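Local coordinates for protein Atg1 tMIT (Kluyveromyces marxianus, PDB 4P1N) that provides the tandem MIT region of a serine/threonine protein kinase required for autophagosome formation and cytoplasm-to-vacuole transport, at residues B[181-186]-B[245-250]; B[191-196]-B[261-266]; B[221-226]-B[254-259]. All blocks are in the same frame, centred on the assembly; numbering follows the deposited sequence.

Contact 1 of 3, residues B[181-186]-B[245-250]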
loop_
_atom_site.group_PDB
_atom_site.type_symbol
_atom_site.label_atom_id
_atom_site.label_comp_id
_atom_site.label_asym_id
_atom_site.label_seq_id
_atom_site.Cartn_x
_atom_site.Cartn_y
_atom_site.Cartn_z
ATOM N N THR B 181 21.971 12.565 -22.306
ATOM C CA THR B 181 21.325 11.323 -21.880
ATOM C C THR B 181 20.886 11.464 -20.427
ATOM O O THR B 181 21.653 11.902 -19.575
ATOM C CB THR B 181 22.222 10.071 -22.034
ATOM O OG1 THR B 181 22.445 9.804 -23.420
ATOM C CG2 THR B 181 21.541 8.837 -21.418
ATOM N N ILE B 182 19.637 11.115 -20.167
ATOM C CA ILE B 182 19.088 11.205 -18.843
ATOM C C ILE B 182 19.289 9.867 -18.190
ATOM O O ILE B 182 18.884 8.844 -18.744
ATOM C CB ILE B 182 17.615 11.584 -18.851
ATOM C CG1 ILE B 182 17.452 12.949 -19.519
ATOM C CG2 ILE B 182 17.089 11.623 -17.410
ATOM C CD1 ILE B 182 16.028 13.357 -19.813
ATOM N N PHE B 183 19.975 9.893 -17.050
ATOM C CA PHE B 183 20.252 8.729 -16.241
ATOM C C PHE B 183 19.399 8.823 -14.975
ATOM O O PHE B 183 19.415 9.841 -14.261
ATOM C CB PHE B 183 21.709 8.707 -15.793
ATOM C CG PHE B 183 22.687 8.333 -16.873
ATOM C CD1 PHE B 183 23.355 9.315 -17.590
ATOM C CD2 PHE B 183 22.974 6.997 -17.153
ATOM C CE1 PHE B 183 24.282 8.982 -18.570
ATOM C CE2 PHE B 183 23.916 6.664 -18.136
ATOM C CZ PHE B 183 24.560 7.660 -18.840
ATOM N N VAL B 184 18.701 7.741 -14.662
ATOM C CA VAL B 184 17.914 7.704 -13.450
ATOM C C VAL B 184 18.827 7.856 -12.209
ATOM O O VAL B 184 18.426 8.391 -11.168
ATOM C CB VAL B 184 17.095 6.403 -13.365
ATOM C CG1 VAL B 184 18.028 5.225 -13.044
ATOM C CG2 VAL B 184 16.023 6.565 -12.285
ATOM N N GLU B 185 20.073 7.415 -12.291
ATOM C CA GLU B 185 20.836 7.457 -11.054
ATOM C C GLU B 185 21.274 8.878 -10.704
ATOM O O GLU B 185 21.327 9.232 -9.536
ATOM C CB GLU B 185 21.913 6.370 -10.912
ATOM C CG GLU B 185 22.570 5.804 -12.105
ATOM C CD GLU B 185 21.724 5.097 -13.109
ATOM O OE1 GLU B 185 21.594 3.862 -13.058
ATOM O OE2 GLU B 185 21.311 5.770 -14.064
ATOM N N LYS B 186 21.428 9.715 -11.713
ATOM C CA LYS B 186 21.678 11.123 -11.502
ATOM C C LYS B 186 20.474 11.855 -10.900
ATOM O O LYS B 186 20.610 12.645 -9.976
ATOM C CB LYS B 186 22.079 11.755 -12.817
ATOM C CG LYS B 186 22.439 13.214 -12.686
ATOM C CD LYS B 186 21.634 14.125 -13.627
ATOM C CE LYS B 186 22.528 15.208 -14.223
ATOM N NZ LYS B 186 23.059 16.105 -13.153
ATOM N N ILE B 245 21.947 -3.819 -16.146
ATOM C CA ILE B 245 23.327 -3.601 -15.892
ATOM C C ILE B 245 23.456 -2.318 -15.048
ATOM O O ILE B 245 22.734 -1.331 -15.280
ATOM C CB ILE B 245 24.070 -3.461 -17.234
ATOM C CG1 ILE B 245 24.029 -4.789 -18.022
ATOM C CG2 ILE B 245 25.511 -3.001 -17.028
ATOM C CD1 ILE B 245 24.352 -6.044 -17.227
ATOM N N THR B 246 24.371 -2.343 -14.079
ATOM C CA THR B 246 24.629 -1.149 -13.290
ATOM C C THR B 246 25.445 -0.204 -14.142
ATOM O O THR B 246 26.350 -0.609 -14.856
ATOM C CB THR B 246 25.364 -1.439 -11.979
ATOM O OG1 THR B 246 24.592 -2.382 -11.231
ATOM C CG2 THR B 246 25.515 -0.161 -11.155
ATOM N N SER B 247 25.067 1.052 -14.081
ATOM C CA SER B 247 25.593 2.099 -14.935
ATOM C C SER B 247 26.584 2.973 -14.168
ATOM O O SER B 247 27.290 3.791 -14.752
ATOM C CB SER B 247 24.412 2.960 -15.398
ATOM O OG SER B 247 24.877 3.996 -16.241
ATOM N N LEU B 248 26.574 2.834 -12.847
ATOM C CA LEU B 248 27.467 3.553 -11.979
ATOM C C LEU B 248 28.835 2.899 -12.083
ATOM O O LEU B 248 28.916 1.674 -12.210
ATOM C CB LEU B 248 26.996 3.449 -10.528
ATOM C CG LEU B 248 25.649 4.080 -10.133
ATOM C CD1 LEU B 248 25.162 3.499 -8.818
ATOM C CD2 LEU B 248 25.767 5.581 -10.005
ATOM N N ASP B 249 29.889 3.707 -12.018
ATOM C CA ASP B 249 31.240 3.177 -11.803
ATOM C C ASP B 249 31.596 3.157 -10.315
ATOM O O ASP B 249 30.831 3.631 -9.474
ATOM C CB ASP B 249 32.284 3.917 -12.653
ATOM C CG ASP B 249 32.711 5.271 -12.072
ATOM O OD1 ASP B 249 32.801 5.440 -10.834
ATOM O OD2 ASP B 249 33.021 6.172 -12.883
ATOM N N GLU B 250 32.760 2.590 -10.007
ATOM C CA GLU B 250 33.180 2.371 -8.625
ATOM C C GLU B 250 33.395 3.661 -7.838
ATOM O O GLU B 250 33.106 3.708 -6.643
ATOM C CB GLU B 250 34.465 1.534 -8.574
ATOM C CG GLU B 250 34.728 0.913 -7.208
ATOM C CD GLU B 250 33.592 0.001 -6.777
ATOM O OE1 GLU B 250 33.078 -0.747 -7.642
ATOM O OE2 GLU B 250 33.201 0.049 -5.586
#

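Contact 2 of 3, residues B[191-196]-B[261-266]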
loop_
_atom_site.group_PDB
_atom_site.type_symbol
_atom_site.label_atom_id
_atom_site.label_comp_id
_atom_site.label_asym_id
_atom_site.label_seq_id
_atom_site.Cartn_x
_atom_site.Cartn_y
_atom_site.Cartn_z
ATOM N N ARG B 191 18.504 14.496 -6.310
ATOM C CA ARG B 191 17.317 14.706 -5.517
ATOM C C ARG B 191 17.588 14.383 -4.045
ATOM O O ARG B 191 17.198 15.142 -3.151
ATOM C CB ARG B 191 16.166 13.865 -6.055
ATOM C CG ARG B 191 14.876 13.929 -5.227
ATOM C CD ARG B 191 14.353 15.356 -5.187
ATOM N NE ARG B 191 13.084 15.395 -4.480
ATOM C CZ ARG B 191 12.574 16.483 -3.916
ATOM N NH1 ARG B 191 13.219 17.646 -4.004
ATOM N NH2 ARG B 191 11.412 16.406 -3.265
ATOM N N ALA B 192 18.267 13.281 -3.775
ATOM C CA ALA B 192 18.594 12.928 -2.376
ATOM C C ALA B 192 19.463 13.999 -1.666
ATOM O O ALA B 192 19.256 14.300 -0.505
ATOM C CB ALA B 192 19.291 11.594 -2.312
ATOM N N LEU B 193 20.454 14.525 -2.366
ATOM C CA LEU B 193 21.352 15.538 -1.815
ATOM C C LEU B 193 20.651 16.891 -1.656
ATOM O O LEU B 193 20.896 17.580 -0.675
ATOM C CB LEU B 193 22.617 15.676 -2.678
ATOM C CG LEU B 193 23.759 14.706 -2.310
ATOM C CD1 LEU B 193 23.310 13.307 -1.954
ATOM C CD2 LEU B 193 24.803 14.596 -3.402
ATOM N N ASP B 194 19.762 17.261 -2.585
ATOM C CA ASP B 194 18.924 18.459 -2.395
ATOM C C ASP B 194 18.061 18.364 -1.148
ATOM O O ASP B 194 17.954 19.310 -0.398
ATOM C CB ASP B 194 17.960 18.669 -3.562
ATOM C CG ASP B 194 18.635 19.080 -4.827
ATOM O OD1 ASP B 194 19.764 19.607 -4.808
ATOM O OD2 ASP B 194 18.001 18.875 -5.871
ATOM N N ILE B 195 17.415 17.223 -0.952
ATOM C CA ILE B 195 16.560 17.030 0.213
ATOM C C ILE B 195 17.360 17.167 1.513
ATOM O O ILE B 195 16.888 17.823 2.444
ATOM C CB ILE B 195 15.846 15.672 0.212
ATOM C CG1 ILE B 195 14.796 15.633 -0.906
ATOM C CG2 ILE B 195 15.151 15.451 1.560
ATOM C CD1 ILE B 195 14.331 14.233 -1.258
ATOM N N SER B 196 18.557 16.558 1.576
ATOM C CA SER B 196 19.399 16.676 2.779
ATOM C C SER B 196 19.984 18.097 2.964
ATOM O O SER B 196 20.144 18.562 4.100
ATOM C CB SER B 196 20.517 15.633 2.794
ATOM O OG SER B 196 20.017 14.387 3.311
ATOM N N SER B 261 27.140 7.976 4.573
ATOM C CA SER B 261 27.760 8.075 5.890
ATOM C C SER B 261 27.483 9.383 6.568
ATOM O O SER B 261 27.066 9.406 7.704
ATOM C CB SER B 261 29.286 7.886 5.817
ATOM O OG SER B 261 29.607 6.522 5.673
ATOM N N SER B 262 27.717 10.481 5.877
ATOM C CA SER B 262 27.516 11.803 6.477
ATOM C C SER B 262 26.056 12.117 6.734
ATOM O O SER B 262 25.713 12.691 7.770
ATOM C CB SER B 262 28.159 12.886 5.611
ATOM O OG SER B 262 27.298 13.294 4.593
ATOM N N ILE B 263 25.164 11.691 5.828
ATOM C CA ILE B 263 23.742 11.931 6.069
ATOM C C ILE B 263 23.275 11.126 7.273
ATOM O O ILE B 263 22.581 11.663 8.137
ATOM C CB ILE B 263 22.859 11.658 4.840
ATOM C CG1 ILE B 263 23.196 12.648 3.731
ATOM C CG2 ILE B 263 21.391 11.881 5.173
ATOM C CD1 ILE B 263 22.835 12.167 2.341
ATOM N N ALA B 264 23.662 9.858 7.357
ATOM C CA ALA B 264 23.295 9.052 8.521
ATOM C C ALA B 264 23.818 9.720 9.801
ATOM O O ALA B 264 23.134 9.753 10.834
ATOM C CB ALA B 264 23.857 7.645 8.414
ATOM N N ASN B 265 25.019 10.260 9.730
ATOM C CA ASN B 265 25.607 10.871 10.926
ATOM C C ASN B 265 24.887 12.160 11.296
ATOM O O ASN B 265 24.659 12.418 12.460
ATOM C CB ASN B 265 27.117 11.038 10.778
ATOM C CG ASN B 265 27.857 9.733 11.024
ATOM O OD1 ASN B 265 27.474 8.939 11.900
ATOM N ND2 ASN B 265 28.906 9.484 10.237
ATOM N N ARG B 266 24.452 12.912 10.297
ATOM C CA ARG B 266 23.623 14.082 10.530
ATOM C C ARG B 266 22.306 13.686 11.205
ATOM O O ARG B 266 21.857 14.339 12.145
ATOM C CB ARG B 266 23.348 14.758 9.197
ATOM C CG ARG B 266 22.702 16.117 9.246
ATOM C CD ARG B 266 23.558 17.157 9.946
ATOM N NE ARG B 266 22.988 17.452 11.254
ATOM C CZ ARG B 266 23.687 17.752 12.342
ATOM N NH1 ARG B 266 25.019 17.803 12.315
ATOM N NH2 ARG B 266 23.029 17.994 13.469
#

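Contact 3 of 3, residues B[221-226]-B[254-259]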
loop_
_atom_site.group_PDB
_atom_site.type_symbol
_atom_site.label_atom_id
_atom_site.label_comp_id
_atom_site.label_asym_id
_atom_site.label_seq_id
_atom_site.Cartn_x
_atom_site.Cartn_y
_atom_site.Cartn_z
ATOM N N TRP B 221 17.082 6.554 2.213
ATOM C CA TRP B 221 16.392 5.514 1.448
ATOM C C TRP B 221 16.754 5.604 -0.021
ATOM O O TRP B 221 17.052 4.600 -0.642
ATOM C CB TRP B 221 14.892 5.608 1.578
ATOM C CG TRP B 221 14.362 5.288 2.908
ATOM C CD1 TRP B 221 13.557 6.098 3.675
ATOM C CD2 TRP B 221 14.504 4.059 3.633
ATOM N NE1 TRP B 221 13.202 5.447 4.822
ATOM C CE2 TRP B 221 13.766 4.195 4.823
ATOM C CE3 TRP B 221 15.138 2.853 3.370
ATOM C CZ2 TRP B 221 13.666 3.192 5.748
ATOM C CZ3 TRP B 221 15.061 1.835 4.311
ATOM C CH2 TRP B 221 14.331 2.014 5.493
ATOM N N MET B 222 16.767 6.820 -0.558
ATOM C CA MET B 222 17.076 7.057 -1.985
ATOM C C MET B 222 18.443 6.598 -2.370
ATOM O O MET B 222 18.595 5.876 -3.346
ATOM C CB MET B 222 16.916 8.528 -2.350
ATOM C CG MET B 222 15.461 8.959 -2.263
ATOM S SD MET B 222 15.205 10.666 -2.795
ATOM C CE MET B 222 15.489 10.555 -4.532
ATOM N N LEU B 223 19.452 6.991 -1.595
ATOM C CA LEU B 223 20.821 6.608 -1.887
ATOM C C LEU B 223 21.092 5.130 -1.664
ATOM O O LEU B 223 21.967 4.548 -2.332
ATOM C CB LEU B 223 21.819 7.454 -1.055
ATOM C CG LEU B 223 21.872 8.944 -1.336
ATOM C CD1 LEU B 223 22.776 9.655 -0.331
ATOM C CD2 LEU B 223 22.359 9.187 -2.748
ATOM N N GLU B 224 20.404 4.506 -0.715
ATOM C CA GLU B 224 20.578 3.052 -0.529
ATOM C C GLU B 224 20.143 2.275 -1.746
ATOM O O GLU B 224 20.721 1.259 -2.081
ATOM C CB GLU B 224 19.841 2.537 0.698
ATOM C CG GLU B 224 20.708 2.629 1.933
ATOM C CD GLU B 224 19.912 2.766 3.199
ATOM O OE1 GLU B 224 20.387 3.510 4.077
ATOM O OE2 GLU B 224 18.828 2.143 3.307
ATOM N N ILE B 225 19.138 2.791 -2.445
ATOM C CA ILE B 225 18.712 2.180 -3.673
ATOM C C ILE B 225 19.905 2.040 -4.620
ATOM O O ILE B 225 20.083 1.004 -5.256
ATOM C CB ILE B 225 17.556 2.978 -4.305
ATOM C CG1 ILE B 225 16.303 2.776 -3.463
ATOM C CG2 ILE B 225 17.304 2.535 -5.744
ATOM C CD1 ILE B 225 15.242 3.830 -3.717
ATOM N N LEU B 226 20.733 3.075 -4.671
ATOM C CA LEU B 226 21.862 3.121 -5.576
ATOM C C LEU B 226 23.027 2.242 -5.142
ATOM O O LEU B 226 23.889 1.946 -5.951
ATOM C CB LEU B 226 22.348 4.547 -5.715
ATOM C CG LEU B 226 21.343 5.600 -6.197
ATOM C CD1 LEU B 226 22.037 6.931 -6.403
ATOM C CD2 LEU B 226 20.711 5.122 -7.502
ATOM N N GLU B 254 31.619 4.772 -4.400
ATOM C CA GLU B 254 32.396 5.247 -3.255
ATOM C C GLU B 254 31.980 6.665 -2.817
ATOM O O GLU B 254 31.869 6.938 -1.636
ATOM C CB GLU B 254 33.903 5.159 -3.558
ATOM C CG GLU B 254 34.808 5.579 -2.406
ATOM C CD GLU B 254 34.369 5.022 -1.053
ATOM O OE1 GLU B 254 33.892 3.862 -0.992
ATOM O OE2 GLU B 254 34.502 5.755 -0.045
ATOM N N MET B 255 31.735 7.554 -3.764
ATOM C CA MET B 255 31.201 8.871 -3.436
ATOM C C MET B 255 29.812 8.809 -2.758
ATOM O O MET B 255 29.573 9.500 -1.763
ATOM C CB MET B 255 31.128 9.705 -4.708
ATOM C CG MET B 255 31.035 11.198 -4.479
ATOM S SD MET B 255 30.830 12.102 -6.031
ATOM C CE MET B 255 32.440 11.891 -6.763
ATOM N N ILE B 256 28.903 7.988 -3.296
ATOM C CA ILE B 256 27.568 7.793 -2.707
ATOM C C ILE B 256 27.692 7.184 -1.315
ATOM O O ILE B 256 26.991 7.605 -0.384
ATOM C CB ILE B 256 26.626 6.929 -3.613
ATOM C CG1 ILE B 256 26.335 7.656 -4.923
ATOM C CG2 ILE B 256 25.290 6.633 -2.932
ATOM C CD1 ILE B 256 26.035 6.750 -6.089
ATOM N N ARG B 257 28.593 6.223 -1.154
ATOM C CA ARG B 257 28.865 5.675 0.167
ATOM C C ARG B 257 29.250 6.773 1.173
ATOM O O ARG B 257 28.806 6.742 2.320
ATOM C CB ARG B 257 29.966 4.613 0.113
ATOM C CG ARG B 257 29.441 3.236 -0.200
ATOM C CD ARG B 257 30.505 2.157 -0.015
ATOM N NE ARG B 257 30.245 1.078 -0.961
ATOM C CZ ARG B 257 30.926 0.854 -2.080
ATOM N NH1 ARG B 257 31.971 1.607 -2.415
ATOM N NH2 ARG B 257 30.562 -0.153 -2.868
ATOM N N LYS B 258 30.068 7.732 0.743
ATOM C CA LYS B 258 30.497 8.808 1.629
ATOM C C LYS B 258 29.294 9.647 2.057
ATOM O O LYS B 258 29.067 9.877 3.240
ATOM C CB LYS B 258 31.556 9.702 0.962
ATOM C CG LYS B 258 32.821 8.982 0.496
ATOM C CD LYS B 258 33.734 8.542 1.634
ATOM C CE LYS B 258 34.795 9.592 1.978
ATOM N NZ LYS B 258 36.087 9.391 1.254
ATOM N N TYR B 259 28.507 10.087 1.090
ATOM C CA TYR B 259 27.267 10.837 1.390
ATOM C C TYR B 259 26.319 10.096 2.300
ATOM O O TYR B 259 25.758 10.686 3.226
ATOM C CB TYR B 259 26.586 11.274 0.109
ATOM C CG TYR B 259 27.326 12.409 -0.564
ATOM C CD1 TYR B 259 27.432 13.630 0.068
ATOM C CD2 TYR B 259 27.922 12.258 -1.813
ATOM C CE1 TYR B 259 28.114 14.683 -0.506
ATOM C CE2 TYR B 259 28.603 13.314 -2.411
ATOM C CZ TYR B 259 28.689 14.520 -1.733
ATOM O OH TYR B 259 29.318 15.601 -2.249
#

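Contact 1 of 3, residues B[181-186]-B[245-250]
E185 and L248 make the apolar part of this contact, their side chains lying alongside, pointing opposite ways. The methyl CD2 of L248 lies against the stem of E185, 3.8 Å from E185 CG, and the branch carbon L248 CG is 4.0 Å from the same atom. E185 is bent at chi2 (-61°), which turns its carboxylate off the line of the stem and over to S247, where E185 OE1 comes within 3.8 Å of S247 CB. This is van der Waals contact between a carboxylate and a methylene; the polar mate of OE1 is N234, through a weak hydrogen bond from ND2.

The second kind is hydroxyl against ring. S247 OG stands anti to its backbone N (chi1 -180°), approaching the F183 ring obliquely, 3.4 Å from F183 CE2 and 3.7 Å from F183 CD2. One face of that ring is covered near its rim by T181 CG2, and Y237 touches it too. No hydrogen bond joins the two segments.

An alanine in place of E185 removes CG and the carboxylate, which would probably open a gap beside L248 CD2 and leave N234 ND2 without this acceptor. Both segments lead into helices: F183 sits at the N-cap of helix 184-204, while D249 caps helix 250-273 with OD1 on the backbone N of D252. A chain of another protein packs on E185, S247 and L248. The chemistry is that of close fit between two helix starts, a buried acid offering its stem to L248 while its carboxylate keeps a weak bond to N234.

Contact 2 of 3, residues B[191-196]-B[261-266]
I263 spreads its side chain over the hydroxyl end of S196, and all three of its outer carbons take part. I263 CG2 is the closest, 3.4 Å from S196 OG; I263 CG1 lies 3.6 Å and I263 CD1 3.7 Å from the same oxygen. The contact extends down to the methylene, with S196 CB 4.1 Å from I263 CG1. The isoleucine achieves this because CG1 is anti to its carbonyl carbon (chi1 -65°) while CG2 is anti to the backbone N, an arrangement that lays both branches against the same side of the serine oxygen.

The I263 side chain offers that oxygen no hydrogen-bonding group. Its polar partner is S219 on helix 209-227, whose OG hydrogen-bonds S196 OG and also A192 O, one turn earlier on helix 184-204. The hydroxyl finds its partner on a third helix, while I263 covers it with hydrocarbon, which makes a small polar group compatible with a buried place. Toward the start of segment 191-196 the contact thins out: the methyls L193 CD1 and I263 CD1 meet at 4.5 Å, a loose apolar touch.

The closest CA atoms across the two segments are those of S196 and I263, 7.2 Å apart. Beyond the packing, R266 forms a salt bridge through NH2 with E203, a further tie between helices 250-273 and 184-204. A chain of another protein also packs on L193 and S196. The two helices run in the same general sense, with helix 209-227 returning between them in the sequence: the arrangement of first and third helices in the three-helix bundle of an MIT domain.

Contact 3 of 3, residues B[221-226]-B[254-259]
L223 and I256 have the same first torsion, chi1 -65°, which sets L223 CG and I256 CG1 each anti to its own carbonyl carbon; in I256 this leaves CG2 anti to the backbone N. That methyl is the part of I256 that meets L223, 3.9 Å from L223 CD2 and 4.0 Å from L223 CB, the two side chains crossing obliquely. The other arm of I256 extends to L226, where I256 CD1 and L226 CD1 touch at 4.0 Å and the side chains cross at about a right angle. The isoleucine therefore covers two leucines one turn apart, one with each branch.

L223 uses its second methyl as well: L223 CD1 reaches Y259 CB at 4.2 Å. Only the base of the tyrosine serves here, for the tyrosine ring turns off from segment 221-226 and its OH makes a weak hydrogen bond to the backbone of a chain of another protein. L223 also packs on A192 of helix 184-204 and on I263 farther along helix 250-273, so that L223, from helix 209-227, packs against both other helices.

The polar groups stay off this seam. Within segment 254-259 of helix 250-273, R257 NH1 donates to E254 OE1 over 3.3 Å in a salt bridge with an N-H...O angle of 152°. The oxygen lies in the guanidinium plane and is approached on its anti side, so the pair follows its own helix and ties nothing across.

The segment axes approach to 10.0 Å and run nearly antiparallel, at 154° between their N-to-C directions. Such an apolar seam between consecutive antiparallel helices is that of the second and third helices in an MIT three-helix bundle.

In the fold
All three contacts are buried, and none is a surface patch, yet they differ in makeup. Contact 3 is purely hydrocarbon across the interface and joins helices 209-227 and 250-273; contact 2 joins helices 184-204 and 250-273 around a serine whose hydroxyl bonds to helix 209-227. Contact 1, where helix 184-204 starts and a loop enters helix 250-273, mixes acid, hydroxyl, ring and leucine. Contacts 2 and 3, with centres about 9 Å apart, also touch where R191 packs on M222. Contact 1 joins contact 3 through L248 on I256 and E185 on L226, but does not touch contact 2. Together they follow one helical bundle from its end inward.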